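Local coordinates for protein phytoene synthase (Enterococcus hirae, PDB 5IYS) that probably condenses isoprenoid diphosphates head to head, as in squalene and phytoene synthases, and binds a farnesyl thiodiphosphate inhibitor together with magnesium ions, at residues A[69-74]-A[87-92]; A[126-131]-A[184-189]; A[190-195]-A[213-218]. All coordinates share one frame; numbering follows the deposited sequence.

Contact 1: A[69-74]-A[87-92]; sequences RQLERQ and PVWRAL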
loop_
_atom_site.group_PDB
_atom_site.type_symbol
_atom_site.label_atom_id
_atom_site.label_comp_id
_atom_site.label_asym_id
_atom_site.label_seq_id
_atom_site.Cartn_x
_atom_site.Cartn_y
_atom_site.Cartn_z
ATOM N N ARG A 69 -12.242 -15.325 -6.525
ATOM C CA ARG A 69 -12.676 -15.678 -7.885
ATOM C C ARG A 69 -13.809 -14.829 -8.459
ATOM O O ARG A 69 -13.819 -14.524 -9.653
ATOM C CB ARG A 69 -13.075 -17.159 -7.972
ATOM C CG ARG A 69 -11.873 -18.097 -8.088
ATOM C CD ARG A 69 -12.269 -19.548 -8.373
ATOM N NE ARG A 69 -13.058 -20.156 -7.305
ATOM C CZ ARG A 69 -12.545 -20.790 -6.253
ATOM N NH1 ARG A 69 -11.231 -20.906 -6.109
ATOM N NH2 ARG A 69 -13.351 -21.318 -5.341
ATOM N N GLN A 70 -14.853 -14.610 -7.667
ATOM C CA GLN A 70 -15.935 -13.730 -8.085
ATOM C C GLN A 70 -15.417 -12.328 -8.430
ATOM O O GLN A 70 -15.945 -11.662 -9.318
ATOM C CB GLN A 70 -16.956 -13.570 -6.966
ATOM C CG GLN A 70 -18.006 -12.542 -7.359
ATOM C CD GLN A 70 -19.026 -12.252 -6.277
ATOM O OE1 GLN A 70 -18.768 -12.457 -5.086
ATOM N NE2 GLN A 70 -20.185 -11.727 -6.688
ATOM N N LEU A 71 -14.511 -11.831 -7.598
ATOM C CA LEU A 71 -13.918 -10.513 -7.788
ATOM C C LEU A 71 -13.141 -10.516 -9.102
ATOM O O LEU A 71 -13.188 -9.548 -9.857
ATOM C CB LEU A 71 -13.023 -10.139 -6.589
ATOM C CG LEU A 71 -12.411 -8.741 -6.578
ATOM C CD1 LEU A 71 -13.528 -7.715 -6.705
ATOM C CD2 LEU A 71 -11.609 -8.459 -5.312
ATOM N N GLU A 72 -12.481 -11.626 -9.411
ATOM C CA GLU A 72 -11.707 -11.714 -10.656
ATOM C C GLU A 72 -12.649 -11.711 -11.854
ATOM O O GLU A 72 -12.326 -11.160 -12.903
ATOM C CB GLU A 72 -10.858 -12.994 -10.707
ATOM C CG GLU A 72 -9.755 -13.126 -9.644
ATOM C CD GLU A 72 -9.246 -14.564 -9.440
ATOM O OE1 GLU A 72 -9.000 -15.270 -10.446
ATOM O OE2 GLU A 72 -9.052 -14.991 -8.275
ATOM N N ARG A 73 -13.818 -12.328 -11.701
ATOM C CA ARG A 73 -14.768 -12.378 -12.800
ATOM C C ARG A 73 -15.361 -11.004 -13.075
ATOM O O ARG A 73 -15.637 -10.671 -14.224
ATOM C CB ARG A 73 -15.913 -13.343 -12.484
ATOM C CG ARG A 73 -17.057 -13.246 -13.493
ATOM C CD ARG A 73 -18.151 -14.278 -13.230
ATOM N NE ARG A 73 -19.116 -13.853 -12.213
ATOM C CZ ARG A 73 -19.346 -14.502 -11.071
ATOM N NH1 ARG A 73 -18.654 -15.594 -10.766
ATOM N NH2 ARG A 73 -20.272 -14.064 -10.229
ATOM N N GLN A 74 -15.619 -10.250 -12.010
ATOM C CA GLN A 74 -16.092 -8.877 -12.143
ATOM C C GLN A 74 -15.074 -7.977 -12.851
ATOM O O GLN A 74 -15.428 -7.178 -13.717
ATOM C CB GLN A 74 -16.404 -8.324 -10.763
ATOM C CG GLN A 74 -17.628 -8.982 -10.189
ATOM C CD GLN A 74 -17.879 -8.551 -8.774
ATOM O OE1 GLN A 74 -16.961 -8.174 -8.056
ATOM N NE2 GLN A 74 -19.127 -8.688 -8.331
ATOM N N PRO A 87 -21.383 -1.145 -6.024
ATOM C CA PRO A 87 -20.965 0.230 -5.719
ATOM C C PRO A 87 -19.508 0.519 -6.076
ATOM O O PRO A 87 -19.210 1.617 -6.546
ATOM C CB PRO A 87 -21.141 0.359 -4.202
ATOM C CG PRO A 87 -21.561 -0.985 -3.701
ATOM C CD PRO A 87 -21.942 -1.852 -4.857
ATOM N N VAL A 88 -18.613 -0.406 -5.723
ATOM C CA VAL A 88 -17.192 -0.213 -5.943
ATOM C C VAL A 88 -16.895 -0.187 -7.423
ATOM O O VAL A 88 -16.209 0.702 -7.904
ATOM C CB VAL A 88 -16.343 -1.296 -5.238
ATOM C CG1 VAL A 88 -14.851 -1.151 -5.595
ATOM C CG2 VAL A 88 -16.484 -1.178 -3.735
ATOM N N TRP A 89 -17.547 -1.067 -8.171
ATOM C CA TRP A 89 -17.334 -1.125 -9.617
ATOM C C TRP A 89 -17.975 0.048 -10.344
ATOM O O TRP A 89 -17.367 0.596 -11.265
ATOM C CB TRP A 89 -17.856 -2.454 -10.190
ATOM C CG TRP A 89 -16.953 -3.609 -9.845
ATOM C CD1 TRP A 89 -17.235 -4.642 -9.008
ATOM C CD2 TRP A 89 -15.593 -3.799 -10.280
ATOM N NE1 TRP A 89 -16.164 -5.503 -8.935
ATOM C CE2 TRP A 89 -15.128 -4.988 -9.683
ATOM C CE3 TRP A 89 -14.722 -3.065 -11.095
ATOM C CZ2 TRP A 89 -13.850 -5.506 -9.949
ATOM C CZ3 TRP A 89 -13.444 -3.554 -11.339
ATOM C CH2 TRP A 89 -13.004 -4.749 -10.737
ATOM N N ARG A 90 -19.100 0.543 -9.823
ATOM C CA ARG A 90 -19.747 1.726 -10.414
ATOM C C ARG A 90 -18.901 2.992 -10.176
ATOM O O ARG A 90 -18.665 3.794 -11.105
ATOM C CB ARG A 90 -21.181 1.931 -9.890
ATOM C CG ARG A 90 -22.228 0.962 -10.532
ATOM C CD ARG A 90 -23.626 1.290 -10.080
ATOM N NE ARG A 90 -23.723 1.438 -8.632
ATOM C CZ ARG A 90 -24.316 0.561 -7.824
ATOM N NH1 ARG A 90 -24.901 -0.508 -8.338
ATOM N NH2 ARG A 90 -24.348 0.765 -6.506
ATOM N N ALA A 91 -18.369 3.129 -8.964
ATOM C CA ALA A 91 -17.440 4.246 -8.693
ATOM C C ALA A 91 -16.198 4.111 -9.571
ATOM O O ALA A 91 -15.754 5.086 -10.189
ATOM C CB ALA A 91 -17.028 4.247 -7.196
ATOM N N LEU A 92 -15.645 2.899 -9.667
ATOM C CA LEU A 92 -14.498 2.702 -10.555
ATOM C C LEU A 92 -14.778 2.993 -12.014
ATOM O O LEU A 92 -13.925 3.558 -12.698
ATOM C CB LEU A 92 -13.845 1.323 -10.410
ATOM C CG LEU A 92 -13.056 1.064 -9.117
ATOM C CD1 LEU A 92 -12.694 -0.420 -9.141
ATOM C CD2 LEU A 92 -11.818 1.993 -9.036
#

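Contact 2: A[126-131]-A[184-189]; sequences KDLEEY and YLTKED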
loop_
_atom_site.group_PDB
_atom_site.type_symbol
_atom_site.label_atom_id
_atom_site.label_comp_id
_atom_site.label_asym_id
_atom_site.label_seq_id
_atom_site.Cartn_x
_atom_site.Cartn_y
_atom_site.Cartn_z
ATOM N N LYS A 126 14.975 -10.932 -4.159
ATOM C CA LYS A 126 14.339 -10.848 -5.472
ATOM C C LYS A 126 12.905 -11.359 -5.432
ATOM O O LYS A 126 12.003 -10.761 -6.045
ATOM C CB LYS A 126 15.139 -11.655 -6.494
ATOM C CG LYS A 126 14.847 -11.306 -7.946
ATOM C CD LYS A 126 16.148 -11.320 -8.752
ATOM C CE LYS A 126 15.907 -11.545 -10.240
ATOM N NZ LYS A 126 17.128 -12.048 -10.944
ATOM N N ASP A 127 12.719 -12.510 -4.790
ATOM C CA ASP A 127 11.381 -13.080 -4.650
ATOM C C ASP A 127 10.497 -12.091 -3.888
ATOM O O ASP A 127 9.325 -11.877 -4.227
ATOM C CB ASP A 127 11.398 -14.404 -3.884
ATOM C CG ASP A 127 12.033 -15.536 -4.672
ATOM O OD1 ASP A 127 11.652 -15.739 -5.840
ATOM O OD2 ASP A 127 12.952 -16.187 -4.135
ATOM N N LEU A 128 11.048 -11.544 -2.813
ATOM C CA LEU A 128 10.258 -10.654 -1.968
ATOM C C LEU A 128 9.925 -9.383 -2.752
ATOM O O LEU A 128 8.822 -8.852 -2.637
ATOM C CB LEU A 128 11.002 -10.290 -0.679
ATOM C CG LEU A 128 10.263 -9.383 0.329
ATOM C CD1 LEU A 128 8.861 -9.904 0.689
ATOM C CD2 LEU A 128 11.075 -9.181 1.606
ATOM N N GLU A 129 10.866 -8.916 -3.567
ATOM C CA GLU A 129 10.619 -7.731 -4.388
ATOM C C GLU A 129 9.526 -7.932 -5.456
ATOM O O GLU A 129 8.711 -7.043 -5.724
ATOM C CB GLU A 129 11.946 -7.256 -4.991
ATOM C CG GLU A 129 11.779 -6.413 -6.239
ATOM C CD GLU A 129 13.111 -6.123 -6.907
ATOM O OE1 GLU A 129 13.969 -7.032 -6.957
ATOM O OE2 GLU A 129 13.306 -4.973 -7.350
ATOM N N GLU A 130 9.481 -9.099 -6.089
ATOM C CA GLU A 130 8.415 -9.378 -7.066
ATOM C C GLU A 130 7.067 -9.383 -6.360
ATOM O O GLU A 130 6.073 -8.838 -6.850
ATOM C CB GLU A 130 8.657 -10.741 -7.742
ATOM C CG GLU A 130 9.658 -10.663 -8.884
ATOM C CD GLU A 130 8.981 -10.286 -10.189
ATOM O OE1 GLU A 130 8.058 -11.010 -10.631
ATOM O OE2 GLU A 130 9.344 -9.236 -10.758
ATOM N N TYR A 131 7.035 -9.987 -5.184
ATOM C CA TYR A 131 5.771 -10.082 -4.457
ATOM C C TYR A 131 5.282 -8.682 -4.057
ATOM O O TYR A 131 4.089 -8.374 -4.197
ATOM C CB TYR A 131 5.941 -10.970 -3.232
ATOM C CG TYR A 131 4.798 -10.855 -2.257
ATOM C CD1 TYR A 131 3.597 -11.504 -2.501
ATOM C CD2 TYR A 131 4.929 -10.101 -1.090
ATOM C CE1 TYR A 131 2.523 -11.357 -1.612
ATOM C CE2 TYR A 131 3.862 -9.937 -0.223
ATOM C CZ TYR A 131 2.689 -10.623 -0.452
ATOM O OH TYR A 131 1.633 -10.476 0.433
ATOM N N TYR A 184 7.440 -13.181 6.018
ATOM C CA TYR A 184 7.861 -12.432 4.830
ATOM C C TYR A 184 9.365 -12.186 4.735
ATOM O O TYR A 184 9.902 -11.913 3.664
ATOM C CB TYR A 184 7.082 -11.106 4.770
ATOM C CG TYR A 184 5.606 -11.315 4.505
ATOM C CD1 TYR A 184 5.127 -11.472 3.205
ATOM C CD2 TYR A 184 4.694 -11.398 5.560
ATOM C CE1 TYR A 184 3.792 -11.667 2.961
ATOM C CE2 TYR A 184 3.347 -11.587 5.324
ATOM C CZ TYR A 184 2.903 -11.706 4.018
ATOM O OH TYR A 184 1.555 -11.878 3.776
ATOM N N LEU A 185 10.051 -12.155 5.868
ATOM C CA LEU A 185 11.505 -12.033 5.840
ATOM C C LEU A 185 12.088 -13.192 5.018
ATOM O O LEU A 185 11.512 -14.278 4.993
ATOM C CB LEU A 185 12.067 -12.078 7.266
ATOM C CG LEU A 185 11.485 -11.055 8.242
ATOM C CD1 LEU A 185 12.064 -11.294 9.642
ATOM C CD2 LEU A 185 11.751 -9.623 7.776
ATOM N N THR A 186 13.146 -12.926 4.261
ATOM C CA THR A 186 13.616 -13.907 3.305
ATOM C C THR A 186 14.449 -14.994 3.977
ATOM O O THR A 186 15.089 -14.777 5.013
ATOM C CB THR A 186 14.362 -13.288 2.111
ATOM O OG1 THR A 186 15.657 -12.827 2.514
ATOM C CG2 THR A 186 13.558 -12.128 1.522
ATOM N N LYS A 187 14.342 -16.202 3.441
ATOM C CA LYS A 187 15.247 -17.265 3.868
ATOM C C LYS A 187 16.716 -16.865 3.805
ATOM O O LYS A 187 17.480 -17.074 4.749
ATOM C CB LYS A 187 14.969 -18.532 3.076
ATOM C CG LYS A 187 13.668 -19.175 3.481
ATOM C CD LYS A 187 13.533 -20.550 2.841
ATOM C CE LYS A 187 12.135 -21.129 3.056
ATOM N NZ LYS A 187 11.829 -22.111 1.977
ATOM N N GLU A 188 17.084 -16.167 2.742
ATOM C CA GLU A 188 18.454 -15.734 2.574
ATOM C C GLU A 188 18.911 -14.719 3.616
ATOM O O GLU A 188 19.995 -14.861 4.193
ATOM C CB GLU A 188 18.667 -15.279 1.137
ATOM C CG GLU A 188 19.445 -14.001 0.940
ATOM C CD GLU A 188 19.467 -13.613 -0.527
ATOM O OE1 GLU A 188 18.723 -12.679 -0.913
ATOM O OE2 GLU A 188 20.135 -14.336 -1.301
ATOM N N ASP A 189 18.031 -13.779 3.962
ATOM C CA ASP A 189 18.309 -12.845 5.044
ATOM C C ASP A 189 18.421 -13.514 6.411
ATOM O O ASP A 189 19.335 -13.213 7.174
ATOM C CB ASP A 189 17.282 -11.711 5.055
ATOM C CG ASP A 189 17.575 -10.668 3.991
ATOM O OD1 ASP A 189 18.770 -10.324 3.855
ATOM O OD2 ASP A 189 16.627 -10.171 3.327
#

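Contact 3: A[190-195]-A[213-218]; sequences MTRFGV and WESLAK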
loop_
_atom_site.group_PDB
_atom_site.type_symbol
_atom_site.label_atom_id
_atom_site.label_comp_id
_atom_site.label_asym_id
_atom_site.label_seq_id
_atom_site.Cartn_x
_atom_site.Cartn_y
_atom_site.Cartn_z
ATOM N N MET A 190 17.480 -14.395 6.726
ATOM C CA MET A 190 17.516 -15.125 7.989
ATOM C C MET A 190 18.834 -15.880 8.169
ATOM O O MET A 190 19.443 -15.815 9.240
ATOM C CB MET A 190 16.378 -16.132 8.024
ATOM C CG MET A 190 15.080 -15.567 7.511
ATOM S SD MET A 190 13.816 -15.802 8.765
ATOM C CE MET A 190 14.373 -14.521 9.883
ATOM N N THR A 191 19.310 -16.487 7.085
ATOM C CA THR A 191 20.624 -17.131 7.068
ATOM C C THR A 191 21.793 -16.138 7.191
ATOM O O THR A 191 22.678 -16.329 8.028
ATOM C CB THR A 191 20.775 -18.031 5.829
ATOM O OG1 THR A 191 19.745 -19.029 5.838
ATOM C CG2 THR A 191 22.137 -18.698 5.801
ATOM N N ARG A 192 21.755 -15.044 6.430
ATOM C CA ARG A 192 22.838 -14.055 6.414
ATOM C C ARG A 192 23.056 -13.442 7.803
ATOM O O ARG A 192 24.203 -13.264 8.241
ATOM C CB ARG A 192 22.571 -12.981 5.341
ATOM C CG ARG A 192 23.255 -11.628 5.554
ATOM C CD ARG A 192 22.941 -10.642 4.425
ATOM N NE ARG A 192 23.602 -9.347 4.612
ATOM C CZ ARG A 192 23.220 -8.216 4.027
ATOM N NH1 ARG A 192 22.181 -8.203 3.198
ATOM N NH2 ARG A 192 23.859 -7.085 4.299
ATOM N N PHE A 193 21.960 -13.194 8.523
ATOM C CA PHE A 193 22.036 -12.483 9.794
ATOM C C PHE A 193 21.975 -13.432 10.990
ATOM O O PHE A 193 22.024 -12.992 12.134
ATOM C CB PHE A 193 20.959 -11.388 9.890
ATOM C CG PHE A 193 21.178 -10.238 8.941
ATOM C CD1 PHE A 193 22.113 -9.250 9.226
ATOM C CD2 PHE A 193 20.529 -10.206 7.713
ATOM C CE1 PHE A 193 22.367 -8.209 8.323
ATOM C CE2 PHE A 193 20.781 -9.190 6.806
ATOM C CZ PHE A 193 21.668 -8.175 7.114
ATOM N N GLY A 194 21.837 -14.726 10.722
ATOM C CA GLY A 194 21.742 -15.726 11.783
ATOM C C GLY A 194 20.506 -15.584 12.654
ATOM O O GLY A 194 20.590 -15.623 13.881
ATOM N N VAL A 195 19.356 -15.388 12.013
ATOM C CA VAL A 195 18.073 -15.374 12.707
ATOM C C VAL A 195 17.426 -16.748 12.646
ATOM O O VAL A 195 17.322 -17.342 11.583
ATOM C CB VAL A 195 17.089 -14.351 12.078
ATOM C CG1 VAL A 195 15.749 -14.390 12.818
ATOM C CG2 VAL A 195 17.697 -12.955 12.147
ATOM N N TRP A 213 16.361 -6.708 10.483
ATOM C CA TRP A 213 15.382 -5.633 10.484
ATOM C C TRP A 213 15.974 -4.352 9.893
ATOM O O TRP A 213 15.446 -3.781 8.928
ATOM C CB TRP A 213 14.852 -5.394 11.898
ATOM C CG TRP A 213 13.571 -4.595 11.945
ATOM C CD1 TRP A 213 12.299 -5.093 12.092
ATOM C CD2 TRP A 213 13.437 -3.169 11.879
ATOM N NE1 TRP A 213 11.384 -4.067 12.060
ATOM C CE2 TRP A 213 12.057 -2.875 11.976
ATOM C CE3 TRP A 213 14.347 -2.110 11.769
ATOM C CZ2 TRP A 213 11.563 -1.563 11.981
ATOM C CZ3 TRP A 213 13.859 -0.813 11.710
ATOM C CH2 TRP A 213 12.474 -0.546 11.814
ATOM N N GLU A 214 17.093 -3.923 10.448
ATOM C CA GLU A 214 17.732 -2.700 9.992
ATOM C C GLU A 214 18.246 -2.778 8.567
ATOM O O GLU A 214 18.172 -1.789 7.840
ATOM C CB GLU A 214 18.812 -2.228 10.958
ATOM C CG GLU A 214 18.238 -1.638 12.243
ATOM C CD GLU A 214 17.581 -0.272 12.053
ATOM O OE1 GLU A 214 17.568 0.284 10.934
ATOM O OE2 GLU A 214 17.011 0.244 13.025
ATOM N N SER A 215 18.697 -3.960 8.145
ATOM C CA SER A 215 19.091 -4.126 6.762
ATOM C C SER A 215 17.903 -3.849 5.834
ATOM O O SER A 215 18.059 -3.260 4.760
ATOM C CB SER A 215 19.568 -5.548 6.495
ATOM O OG SER A 215 20.109 -5.637 5.194
ATOM N N LEU A 216 16.781 -4.487 6.139
ATOM C CA LEU A 216 15.583 -4.318 5.306
ATOM C C LEU A 216 15.018 -2.900 5.439
ATOM O O LEU A 216 14.532 -2.335 4.461
ATOM C CB LEU A 216 14.530 -5.361 5.705
ATOM C CG LEU A 216 13.405 -5.663 4.714
ATOM C CD1 LEU A 216 14.032 -6.165 3.408
ATOM C CD2 LEU A 216 12.427 -6.698 5.266
ATOM N N ALA A 217 15.126 -2.296 6.622
ATOM C CA ALA A 217 14.641 -0.932 6.814
ATOM C C ALA A 217 15.437 0.070 5.985
ATOM O O ALA A 217 14.879 0.958 5.328
ATOM C CB ALA A 217 14.632 -0.554 8.295
ATOM N N LYS A 218 16.742 -0.152 5.937
ATOM C CA LYS A 218 17.607 0.664 5.095
ATOM C C LYS A 218 17.184 0.543 3.634
ATOM O O LYS A 218 17.053 1.554 2.969
ATOM C CB LYS A 218 19.069 0.250 5.267
ATOM C CG LYS A 218 20.022 0.907 4.269
ATOM C CD LYS A 218 20.951 -0.160 3.682
ATOM C CE LYS A 218 22.266 0.419 3.169
ATOM N NZ LYS A 218 22.331 0.415 1.677
HETATM O O HOH W 1 23.106 -4.477 4.585
#

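Contact 1: A[69-74]-A[87-92]
Trp-89 reaches from helix 87-98 to Gln-74 and Leu-71 on helix 65-80, two consecutive helices of the all-helical squalene/phytoene synthase fold. The backbones stay well apart. The nearest CA atoms, those of Gln-74 and Trp-89, are 8.2 Å from each other, and the indole bridges the gap.

The polar part is one hydrogen bond. Trp-89 NE1 donates to Gln-74 OE1 at 2.9 Å, with an N-H...O angle of 148°. The donor sits above the carbonyl plane of the amide and not on a lone pair. The amide and indole planes are 80° apart. The bond gives the buried indole N-H an acceptor.

The apolar part lies beside it. Gln-74 CB is 3.4 Å from Trp-89 NE1, and Gln-74 C lies over one face of the ring, toward its rim. Phe-78 and Phe-51 also meet the indole, and Pro-84 of the connecting loop touches both Trp-89 and Gln-74. Leu-71 packs on Ala-55 of helix 39-60 and Leu-110 of helix 104-116. With CG anti to the backbone N (chi1 -175°), it also brings CD1 to the indole. Leu-71 CD1 approaches obliquely, between NE1 and CZ2, and is 3.9 Å from Trp-89 CZ2.

Contact 2: A[126-131]-A[184-189]
Leu-128 and Thr-186 mark the closest approach of the two backbones, with their CA atoms 7.0 Å apart. Segment 126-131 is helical throughout. Segment 184-189 begins as loop, extended at Leu-185 and Thr-186, and enters helix 187-193 at Lys-187. No hydrogen bond joins the two segments.

Thr-186 is the N-cap of that helix. Its OG1 accepts from Asp-189 N at 2.9 Å, with an N-H...O angle of 157°, and gives a weak bond to Asp-189 OD2. With chi1 at 73°, OG1 lies between the backbone N and the carbonyl carbon, while CG2 faces the other helix. This methyl is 3.8 Å from Leu-128 CB. The Leu-128 side chain runs roughly perpendicular to that of Thr-186. Both methyls of Leu-128 also lie against the carbonyl oxygen of Tyr-184, with CD2 3.6 Å from Tyr-184 O.

The rings of Tyr-131 and Tyr-184 are inclined by 30° and displaced, with centroids 5.7 Å apart, so there is little stacking. Tyr-131 CE2 comes within 3.6 Å of Tyr-184 CE1. The two hydroxyls have separate partners: Tyr-131 OH bonds to Asp-116 and Tyr-184 OH to Arg-182. The Tyr-184 side chain is about 6 Å from that of the magnesium-binding Asp-60, so the pair borders the metal site.

Asp-189 also forms a salt bridge with Arg-125, just before segment 126-131, and Pro-122 packs on Leu-128 and Thr-186. Within the all-helical squalene/phytoene synthase fold, helix 155-172 meets Leu-128 and Tyr-184 through Ile-170, and helix 207-227 receives Leu-185.

Contact 3: A[190-195]-A[213-218]
The Phe-193 ring has Arg-192 CG over one face, 3.7 Å above the plane and toward the rim. Its CZ lies in turn over a face of the Arg-192 guanidinium, 3.3 Å above that plane and again off centre. The two neighbouring side chains therefore run alongside each other toward helix 207-227. Ser-215 meets both groups obliquely.

The closest touch across the contact is Phe-193 CZ to Ser-215 CB, at 3.4 Å. Phe-193 also packs on Ala-211 and Leu-212, one turn earlier on the same helix.

The Arg-192 chain is extended from CG to NE, which carries the guanidinium out to the level of Ser-215. There is no direct bond: Arg-192 NH1 and Ser-215 OG are 3.9 Å apart. A water links the two side chains instead. Arg-192 NH2 donates to it at 2.7 Å, and Ser-215 OG lies 3.3 Å from the same water. Ser-215 OG is also hydrogen-bonded to Arg-125 NH2.

Just after Phe-193, the helix is closed by a Schellman motif. Val-195 N bonds back to Met-190 O at 2.8 Å, and Gly-194 N bonds to Thr-191 O. Gly-194 has a positive phi (64°), which suits glycine. This is a surface contact between two helices of the squalene/phytoene synthase fold, away from the magnesium and inhibitor sites, with the Schellman motif turning the chain off the shorter helix.

In the fold
The three contacts follow one another along the chain. Contacts 2 and 3 share helix 187-193: contact 2 lies at its start and contact 3 at its end. Their centres are 11 Å apart, and they touch where Leu-185 CD2 packs on Leu-216 CD2 at 3.9 Å. Contact 1 is remote: its centre is 30 Å from that of contact 2. It is 39 Å from that of contact 3, which lies across the chain's centre. In contact 2, the Tyr-184 side chain is about 5 Å from a magnesium ion and from a bound farnesyl thiodiphosphate. In contact 1, the Leu-71 side chain is about 8 Å from that of the metal ligand Asp-56.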